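Local coordinates for protein manganese-dependent inorganic pyrophosphatase (Methanocaldococcus jannaschii, PDB 2EB0) that hydrolyses inorganic pyrophosphate to two phosphates with the help of two manganese ions per subunit, at residues B[54-64]-B[74-82]; B[181-192]-B[218-229]. All coordinates share one frame; numbering follows the deposited sequence.

Contact 1 of 2, residues B[54-64]-B[74-82]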
# COMPACT_ATOMS: atom_id res chain seq x y z
N ILE B 54 -9.70 17.22 -15.13
CA ILE B 54 -8.33 17.24 -15.66
C ILE B 54 -8.09 15.91 -16.35
O ILE B 54 -8.86 14.97 -16.17
CB ILE B 54 -7.27 17.45 -14.57
CG1 ILE B 54 -7.37 16.36 -13.51
CG2 ILE B 54 -7.42 18.83 -13.98
CD1 ILE B 54 -6.36 16.50 -12.40
N GLU B 55 -7.02 15.82 -17.13
CA GLU B 55 -6.73 14.60 -17.86
C GLU B 55 -5.27 14.20 -17.87
O GLU B 55 -4.94 13.03 -18.10
CB GLU B 55 -7.21 14.76 -19.31
CG GLU B 55 -8.69 15.08 -19.44
CD GLU B 55 -8.96 16.14 -20.50
OE1 GLU B 55 -8.56 15.93 -21.66
OE2 GLU B 55 -9.58 17.17 -20.16
N SER B 56 -4.39 15.16 -17.62
CA SER B 56 -2.97 14.89 -17.63
C SER B 56 -2.31 15.22 -16.30
O SER B 56 -2.58 16.27 -15.71
CB SER B 56 -2.30 15.69 -18.75
OG SER B 56 -0.89 15.57 -18.70
N ALA B 57 -1.45 14.33 -15.83
CA ALA B 57 -0.77 14.54 -14.56
C ALA B 57 0.56 15.25 -14.75
O ALA B 57 1.18 15.69 -13.78
CB ALA B 57 -0.54 13.21 -13.87
N LYS B 58 1.00 15.37 -16.00
CA LYS B 58 2.28 16.01 -16.29
C LYS B 58 2.45 17.37 -15.61
O LYS B 58 1.62 18.26 -15.76
CB LYS B 58 2.46 16.17 -17.80
CG LYS B 58 3.87 16.59 -18.20
CD LYS B 58 4.04 16.61 -19.71
CE LYS B 58 5.47 16.97 -20.08
NZ LYS B 58 5.91 18.24 -19.45
N GLY B 59 3.54 17.52 -14.87
CA GLY B 59 3.82 18.77 -14.19
C GLY B 59 2.94 19.04 -12.99
O GLY B 59 2.99 20.14 -12.42
N LYS B 60 2.15 18.05 -12.59
CA LYS B 60 1.26 18.20 -11.44
C LYS B 60 1.69 17.35 -10.25
O LYS B 60 2.32 16.31 -10.42
CB LYS B 60 -0.17 17.79 -11.83
CG LYS B 60 -0.82 18.62 -12.92
CD LYS B 60 -2.25 18.15 -13.18
CE LYS B 60 -2.98 19.07 -14.16
NZ LYS B 60 -2.35 19.10 -15.51
N GLU B 61 1.35 17.80 -9.05
CA GLU B 61 1.64 17.01 -7.86
C GLU B 61 0.31 16.33 -7.58
O GLU B 61 -0.71 16.99 -7.33
CB GLU B 61 2.06 17.89 -6.69
CG GLU B 61 3.53 18.31 -6.74
CD GLU B 61 3.98 18.98 -5.46
OE1 GLU B 61 5.17 19.37 -5.37
OE2 GLU B 61 3.15 19.12 -4.54
N ILE B 62 0.32 15.01 -7.62
CA ILE B 62 -0.90 14.24 -7.44
C ILE B 62 -1.09 13.48 -6.14
O ILE B 62 -0.16 12.91 -5.57
CB ILE B 62 -1.04 13.22 -8.59
CG1 ILE B 62 -0.99 13.94 -9.94
CG2 ILE B 62 -2.32 12.43 -8.43
CD1 ILE B 62 -2.18 14.85 -10.22
N ILE B 63 -2.34 13.51 -5.67
CA ILE B 63 -2.76 12.80 -4.49
C ILE B 63 -3.98 12.03 -4.98
O ILE B 63 -5.03 12.62 -5.29
CB ILE B 63 -3.19 13.73 -3.35
CG1 ILE B 63 -1.95 14.37 -2.71
CG2 ILE B 63 -3.97 12.94 -2.31
CD1 ILE B 63 -2.26 15.31 -1.56
N LEU B 64 -3.84 10.71 -5.06
CA LEU B 64 -4.93 9.86 -5.52
C LEU B 64 -5.81 9.39 -4.38
O LEU B 64 -5.32 9.05 -3.31
CB LEU B 64 -4.36 8.64 -6.24
CG LEU B 64 -3.43 8.93 -7.42
CD1 LEU B 64 -2.88 7.61 -7.97
CD2 LEU B 64 -4.19 9.69 -8.51
N PHE B 74 -4.66 8.64 -14.28
CA PHE B 74 -4.13 9.37 -15.43
C PHE B 74 -3.38 8.42 -16.35
O PHE B 74 -2.67 7.53 -15.87
CB PHE B 74 -3.12 10.46 -15.02
CG PHE B 74 -3.67 11.51 -14.11
CD1 PHE B 74 -3.72 11.30 -12.74
CD2 PHE B 74 -4.06 12.74 -14.62
CE1 PHE B 74 -4.15 12.31 -11.88
CE2 PHE B 74 -4.50 13.76 -13.77
CZ PHE B 74 -4.54 13.54 -12.40
N ASP B 75 -3.49 8.63 -17.65
CA ASP B 75 -2.79 7.79 -18.62
C ASP B 75 -1.29 8.04 -18.46
O ASP B 75 -0.47 7.17 -18.74
CB ASP B 75 -3.21 8.14 -20.04
CG ASP B 75 -4.71 8.03 -20.24
OD1 ASP B 75 -5.25 6.93 -20.06
OD2 ASP B 75 -5.33 9.06 -20.59
N ASP B 76 -0.95 9.24 -18.00
CA ASP B 76 0.43 9.65 -17.80
C ASP B 76 0.73 9.91 -16.33
O ASP B 76 1.42 10.88 -15.99
CB ASP B 76 0.71 10.92 -18.59
CG ASP B 76 -0.23 12.07 -18.22
OD1 ASP B 76 0.03 13.21 -18.65
OD2 ASP B 76 -1.23 11.84 -17.51
N LEU B 77 0.21 9.05 -15.45
CA LEU B 77 0.43 9.20 -14.01
C LEU B 77 1.92 9.38 -13.74
O LEU B 77 2.33 10.26 -12.98
CB LEU B 77 -0.07 7.96 -13.26
CG LEU B 77 -0.66 8.12 -11.86
CD1 LEU B 77 -0.65 6.76 -11.18
CD2 LEU B 77 0.12 9.14 -11.03
N GLU B 78 2.72 8.53 -14.38
CA GLU B 78 4.17 8.52 -14.26
C GLU B 78 4.83 9.89 -14.40
O GLU B 78 5.76 10.22 -13.66
CB GLU B 78 4.76 7.60 -15.32
CG GLU B 78 4.22 7.88 -16.72
CD GLU B 78 5.12 7.38 -17.82
OE1 GLU B 78 5.41 6.17 -17.85
OE2 GLU B 78 5.54 8.20 -18.66
N GLU B 79 4.36 10.69 -15.35
CA GLU B 79 4.93 12.00 -15.58
C GLU B 79 4.55 13.02 -14.51
O GLU B 79 5.02 14.16 -14.52
CB GLU B 79 4.54 12.51 -16.96
CG GLU B 79 5.39 11.92 -18.08
CD GLU B 79 5.03 12.47 -19.44
OE1 GLU B 79 4.06 11.98 -20.04
OE2 GLU B 79 5.72 13.40 -19.91
N GLY B 80 3.68 12.60 -13.60
CA GLY B 80 3.27 13.49 -12.53
C GLY B 80 4.11 13.22 -11.30
O GLY B 80 4.95 12.33 -11.31
N LYS B 81 3.88 13.99 -10.25
CA LYS B 81 4.62 13.83 -9.00
C LYS B 81 3.65 13.26 -7.96
O LYS B 81 2.96 14.01 -7.26
CB LYS B 81 5.15 15.19 -8.54
CG LYS B 81 6.39 15.14 -7.67
CD LYS B 81 6.07 14.85 -6.22
CE LYS B 81 7.31 15.01 -5.36
NZ LYS B 81 7.06 14.73 -3.92
N LEU B 82 3.60 11.93 -7.85
CA LEU B 82 2.72 11.24 -6.91
C LEU B 82 3.10 11.52 -5.46
O LEU B 82 4.16 11.09 -4.99
CB LEU B 82 2.76 9.73 -7.16
CG LEU B 82 1.44 8.95 -7.23
CD1 LEU B 82 1.73 7.46 -7.05
CD2 LEU B 82 0.48 9.43 -6.16
O HOH W 1 -5.66 10.43 -18.44
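The carboxylate of Asp76 grips the 54-64 segment through both oxygens. Asp76 OD1 accepts the hydroxyl of Ser56 on its syn lone pair, OG to OD1 being 2.5 Å, and OD2 takes the backbone N of Ala57 at 3.0 Å, a nearly straight bond (169°) although the donor lies well out of the carboxylate plane. With CG set between its own backbone N and carbonyl carbon (chi1 57°), the short acid turns straight to this pair. Replacing Asp76 with a leucine would probably leave the Ser56 hydroxyl and the Ala57 N-H without their acceptor and free this bend to shift. Further along, parallel pairing begins: Lys81 N bonds to Lys60 O and Ile62 N to Lys81 O, each N to O distance 2.8 Å. Between the two sets of bonds the chains come so close at Gly80 that a CB there would collide with Ala57 CB, which suits glycine. The methyl of Ala57 also sits over one face of the Phe74 ring, a CH-pi contact with CB 3.7 Å from the centroid. Ile54 CD1 meets the ring edge at CZ (3.5 Å), while Ile62 CD1 comes to the same CZ obliquely, also at 3.5 Å. Leu64 and Leu77 touch tip to tip through their CD1 atoms at 4.0 Å, extending the apolar patch. Phe74, flat and large, fills this site against small and branched neighbours. Glu61, lying beside Lys81, sends its carboxylate to Arg2 in a salt bridge. In the parallel sheet of the DHH domain, strand 61-65 runs between strands 2-5 and 81-87; Phe74 and Ile54 rest on Val5, and Ile63 packs on the opposite face against helix 12-25.

Contact 2 of 2, residues B[181-192]-B[218-229]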
# COMPACT_ATOMS: atom_id res chain seq x y z
N MET B 181 -32.41 5.87 0.73
CA MET B 181 -33.34 5.36 -0.26
C MET B 181 -33.22 6.21 -1.53
O MET B 181 -33.25 5.69 -2.65
CB MET B 181 -34.77 5.38 0.27
CG MET B 181 -35.80 4.86 -0.74
SD MET B 181 -35.32 3.27 -1.48
CE MET B 181 -35.78 2.11 -0.16
N GLU B 182 -33.08 7.52 -1.34
CA GLU B 182 -32.94 8.46 -2.44
C GLU B 182 -31.69 8.12 -3.25
O GLU B 182 -31.73 8.04 -4.48
CB GLU B 182 -32.84 9.88 -1.89
CG GLU B 182 -33.88 10.81 -2.47
CD GLU B 182 -35.26 10.20 -2.45
OE1 GLU B 182 -35.84 10.07 -1.36
OE2 GLU B 182 -35.76 9.83 -3.54
N ILE B 183 -30.59 7.92 -2.55
CA ILE B 183 -29.35 7.56 -3.21
C ILE B 183 -29.54 6.26 -3.99
O ILE B 183 -29.08 6.13 -5.13
CB ILE B 183 -28.20 7.44 -2.19
CG1 ILE B 183 -27.85 8.85 -1.67
CG2 ILE B 183 -26.99 6.76 -2.81
CD1 ILE B 183 -26.75 8.90 -0.64
N LEU B 184 -30.24 5.29 -3.40
CA LEU B 184 -30.47 4.02 -4.08
C LEU B 184 -31.33 4.22 -5.32
O LEU B 184 -31.15 3.54 -6.32
CB LEU B 184 -31.15 3.00 -3.15
CG LEU B 184 -30.37 2.53 -1.92
CD1 LEU B 184 -31.12 1.37 -1.27
CD2 LEU B 184 -28.97 2.09 -2.31
N LYS B 185 -32.26 5.17 -5.26
CA LYS B 185 -33.11 5.44 -6.42
C LYS B 185 -32.28 6.17 -7.48
O LYS B 185 -32.58 6.10 -8.67
CB LYS B 185 -34.33 6.27 -6.01
CG LYS B 185 -35.33 5.48 -5.17
CD LYS B 185 -36.64 6.23 -5.01
CE LYS B 185 -37.67 5.39 -4.27
NZ LYS B 185 -39.03 6.01 -4.29
N ALA B 186 -31.22 6.84 -7.03
CA ALA B 186 -30.33 7.57 -7.93
C ALA B 186 -29.48 6.59 -8.74
O ALA B 186 -29.25 6.80 -9.93
CB ALA B 186 -29.45 8.53 -7.14
N LYS B 187 -29.00 5.53 -8.10
CA LYS B 187 -28.20 4.54 -8.80
C LYS B 187 -29.08 3.87 -9.84
O LYS B 187 -28.67 3.61 -10.97
CB LYS B 187 -27.66 3.48 -7.84
CG LYS B 187 -26.63 3.99 -6.85
CD LYS B 187 -26.07 2.85 -6.01
CE LYS B 187 -24.78 3.25 -5.29
NZ LYS B 187 -24.98 4.34 -4.30
N SER B 188 -30.33 3.60 -9.45
CA SER B 188 -31.28 2.94 -10.32
C SER B 188 -31.59 3.66 -11.63
O SER B 188 -31.82 3.01 -12.65
CB SER B 188 -32.59 2.70 -9.55
OG SER B 188 -32.34 2.03 -8.32
N VAL B 189 -31.58 4.99 -11.64
CA VAL B 189 -31.90 5.71 -12.87
C VAL B 189 -30.94 5.35 -14.01
O VAL B 189 -31.27 5.51 -15.18
CB VAL B 189 -31.89 7.26 -12.68
CG1 VAL B 189 -32.83 7.66 -11.55
CG2 VAL B 189 -30.49 7.76 -12.44
N VAL B 190 -29.75 4.87 -13.66
CA VAL B 190 -28.76 4.49 -14.66
C VAL B 190 -29.38 3.42 -15.54
O VAL B 190 -29.07 3.31 -16.72
CB VAL B 190 -27.47 3.92 -14.03
CG1 VAL B 190 -26.45 3.61 -15.11
CG2 VAL B 190 -26.89 4.93 -13.03
N GLY B 191 -30.26 2.63 -14.94
CA GLY B 191 -30.94 1.57 -15.67
C GLY B 191 -31.79 2.14 -16.78
O GLY B 191 -32.02 1.48 -17.79
N LYS B 192 -32.26 3.37 -16.58
CA LYS B 192 -33.11 4.04 -17.57
C LYS B 192 -32.32 4.57 -18.76
O LYS B 192 -32.90 4.92 -19.79
CB LYS B 192 -33.84 5.22 -16.93
CG LYS B 192 -34.86 4.85 -15.87
CD LYS B 192 -35.33 6.11 -15.15
CE LYS B 192 -36.38 5.79 -14.11
NZ LYS B 192 -37.63 5.32 -14.76
N VAL B 218 -23.79 -2.12 -12.65
CA VAL B 218 -24.92 -1.23 -12.54
C VAL B 218 -25.71 -1.76 -11.34
O VAL B 218 -25.83 -2.97 -11.15
CB VAL B 218 -25.79 -1.24 -13.82
CG1 VAL B 218 -26.34 -2.62 -14.08
CG2 VAL B 218 -26.92 -0.22 -13.68
N GLU B 219 -26.21 -0.86 -10.51
CA GLU B 219 -26.95 -1.23 -9.30
C GLU B 219 -28.37 -0.67 -9.38
O GLU B 219 -28.56 0.54 -9.45
CB GLU B 219 -26.23 -0.69 -8.06
CG GLU B 219 -24.77 -1.13 -7.97
CD GLU B 219 -23.94 -0.33 -6.96
OE1 GLU B 219 -23.86 0.92 -7.09
OE2 GLU B 219 -23.36 -0.94 -6.04
N VAL B 220 -29.37 -1.54 -9.37
CA VAL B 220 -30.75 -1.09 -9.47
C VAL B 220 -31.68 -1.77 -8.48
O VAL B 220 -31.37 -2.82 -7.93
CB VAL B 220 -31.31 -1.32 -10.90
CG1 VAL B 220 -30.43 -0.62 -11.93
CG2 VAL B 220 -31.38 -2.81 -11.20
N ILE B 221 -32.82 -1.14 -8.25
CA ILE B 221 -33.81 -1.68 -7.34
C ILE B 221 -34.72 -2.66 -8.08
O ILE B 221 -35.17 -3.65 -7.51
CB ILE B 221 -34.63 -0.54 -6.71
CG1 ILE B 221 -33.69 0.40 -5.94
CG2 ILE B 221 -35.67 -1.13 -5.75
CD1 ILE B 221 -34.35 1.65 -5.39
N ASP B 222 -34.98 -2.37 -9.35
CA ASP B 222 -35.79 -3.22 -10.21
C ASP B 222 -34.95 -3.49 -11.45
O ASP B 222 -34.75 -2.60 -12.28
CB ASP B 222 -37.10 -2.52 -10.58
CG ASP B 222 -37.99 -3.37 -11.48
OD1 ASP B 222 -39.16 -2.99 -11.69
OD2 ASP B 222 -37.51 -4.40 -11.99
N VAL B 223 -34.45 -4.72 -11.58
CA VAL B 223 -33.59 -5.07 -12.72
C VAL B 223 -34.30 -5.26 -14.05
O VAL B 223 -33.65 -5.26 -15.09
CB VAL B 223 -32.78 -6.37 -12.43
CG1 VAL B 223 -31.97 -6.20 -11.16
CG2 VAL B 223 -33.71 -7.57 -12.31
N SER B 224 -35.62 -5.40 -14.03
CA SER B 224 -36.38 -5.63 -15.25
C SER B 224 -36.01 -4.74 -16.43
O SER B 224 -35.87 -5.22 -17.55
CB SER B 224 -37.88 -5.54 -14.98
OG SER B 224 -38.24 -4.25 -14.55
N GLU B 225 -35.84 -3.43 -16.20
CA GLU B 225 -35.48 -2.57 -17.31
C GLU B 225 -34.07 -2.81 -17.83
O GLU B 225 -33.81 -2.68 -19.03
CB GLU B 225 -35.62 -1.09 -16.96
CG GLU B 225 -35.28 -0.21 -18.14
CD GLU B 225 -35.68 1.23 -17.95
OE1 GLU B 225 -35.54 2.02 -18.92
OE2 GLU B 225 -36.12 1.58 -16.83
N VAL B 226 -33.15 -3.14 -16.94
CA VAL B 226 -31.80 -3.41 -17.38
C VAL B 226 -31.78 -4.74 -18.12
O VAL B 226 -31.02 -4.94 -19.07
CB VAL B 226 -30.81 -3.45 -16.19
CG1 VAL B 226 -29.45 -3.98 -16.64
CG2 VAL B 226 -30.65 -2.05 -15.63
N GLU B 227 -32.65 -5.66 -17.71
CA GLU B 227 -32.72 -6.96 -18.35
C GLU B 227 -33.22 -6.84 -19.78
O GLU B 227 -32.81 -7.60 -20.65
CB GLU B 227 -33.60 -7.91 -17.53
CG GLU B 227 -33.04 -8.16 -16.13
CD GLU B 227 -33.83 -9.20 -15.36
OE1 GLU B 227 -35.07 -9.09 -15.30
OE2 GLU B 227 -33.20 -10.13 -14.81
N SER B 228 -34.09 -5.85 -20.02
CA SER B 228 -34.64 -5.63 -21.35
C SER B 228 -33.59 -5.00 -22.28
O SER B 228 -33.83 -4.82 -23.47
CB SER B 228 -35.87 -4.72 -21.27
OG SER B 228 -35.53 -3.42 -20.80
N LYS B 229 -32.44 -4.66 -21.71
CA LYS B 229 -31.35 -4.06 -22.47
C LYS B 229 -30.13 -4.98 -22.42
O LYS B 229 -29.12 -4.73 -23.07
CB LYS B 229 -30.98 -2.70 -21.88
CG LYS B 229 -32.11 -1.68 -21.93
CD LYS B 229 -31.73 -0.40 -21.19
CE LYS B 229 -32.88 0.60 -21.18
NZ LYS B 229 -32.58 1.77 -20.30
O HOH W 2 -26.14 2.00 -10.63
O HOH W 3 -35.94 4.60 -19.29
O HOH W 4 -37.87 3.35 -16.47
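The carboxylate of Glu225 turns one face to the backbone of residues 191-192: Gly191 O stands above its CD at 3.7 Å, and Lys192 CA lies over the same face, 3.4 Å from OE1. Two waters carry its oxygens onward, one linking OE1 to Lys192 O, the other OE2 to Lys192 NZ. Lys229, extended beyond CG, donates from NZ to Gly191 O at 2.6 Å and also to Leu193 O, and forms a long, weak salt bridge with Glu225 OE1; a long amine suits this cluster of carbonyls. Gly191, without a side chain, lets its CA come to 3.6 Å from Val226 CG2. In this DHHA2 domain helix 176-188 crosses strand 211-220 of the mixed sheet near Ser188 and Glu219, and residues 191-192 beyond it meet helix 224-227. Ser188 marks the join: its OG, beside its own backbone N (chi1 -53°), donates to Leu184 O at 2.8 Å and accepts a weak bond from Ile221 N. Past the strand, the Ile221 CD1 methyl reaches Leu184 CB at 4.1 Å. Lys187 and Glu219 lie alongside, but Lys187 NZ stays 4.6 Å from Glu219 OE1, too far for a salt bridge; it pairs with Glu38 and donates to Ser146 O.

How the contacts relate
Contact 1 belongs to the DHH domain and contact 2 to the DHHA2 domain, on opposite sides of the chain's centre; their centres are 34 Å apart and their nearest atoms about 20 Å, so they do not touch. The two manganese ions lie between these regions. From contact 1, the Leu64 side chain is about 11 Å from a manganese, and strand 61-65 leads directly into Asp66, a ligand of both metals. From contact 2, the Glu219 side chain is about 10 Å from a manganese, while the side chain of Lys187 is about 7 Å from those of Asp11 and Asp147. In family II pyrophosphatases the active site lies between these two domains.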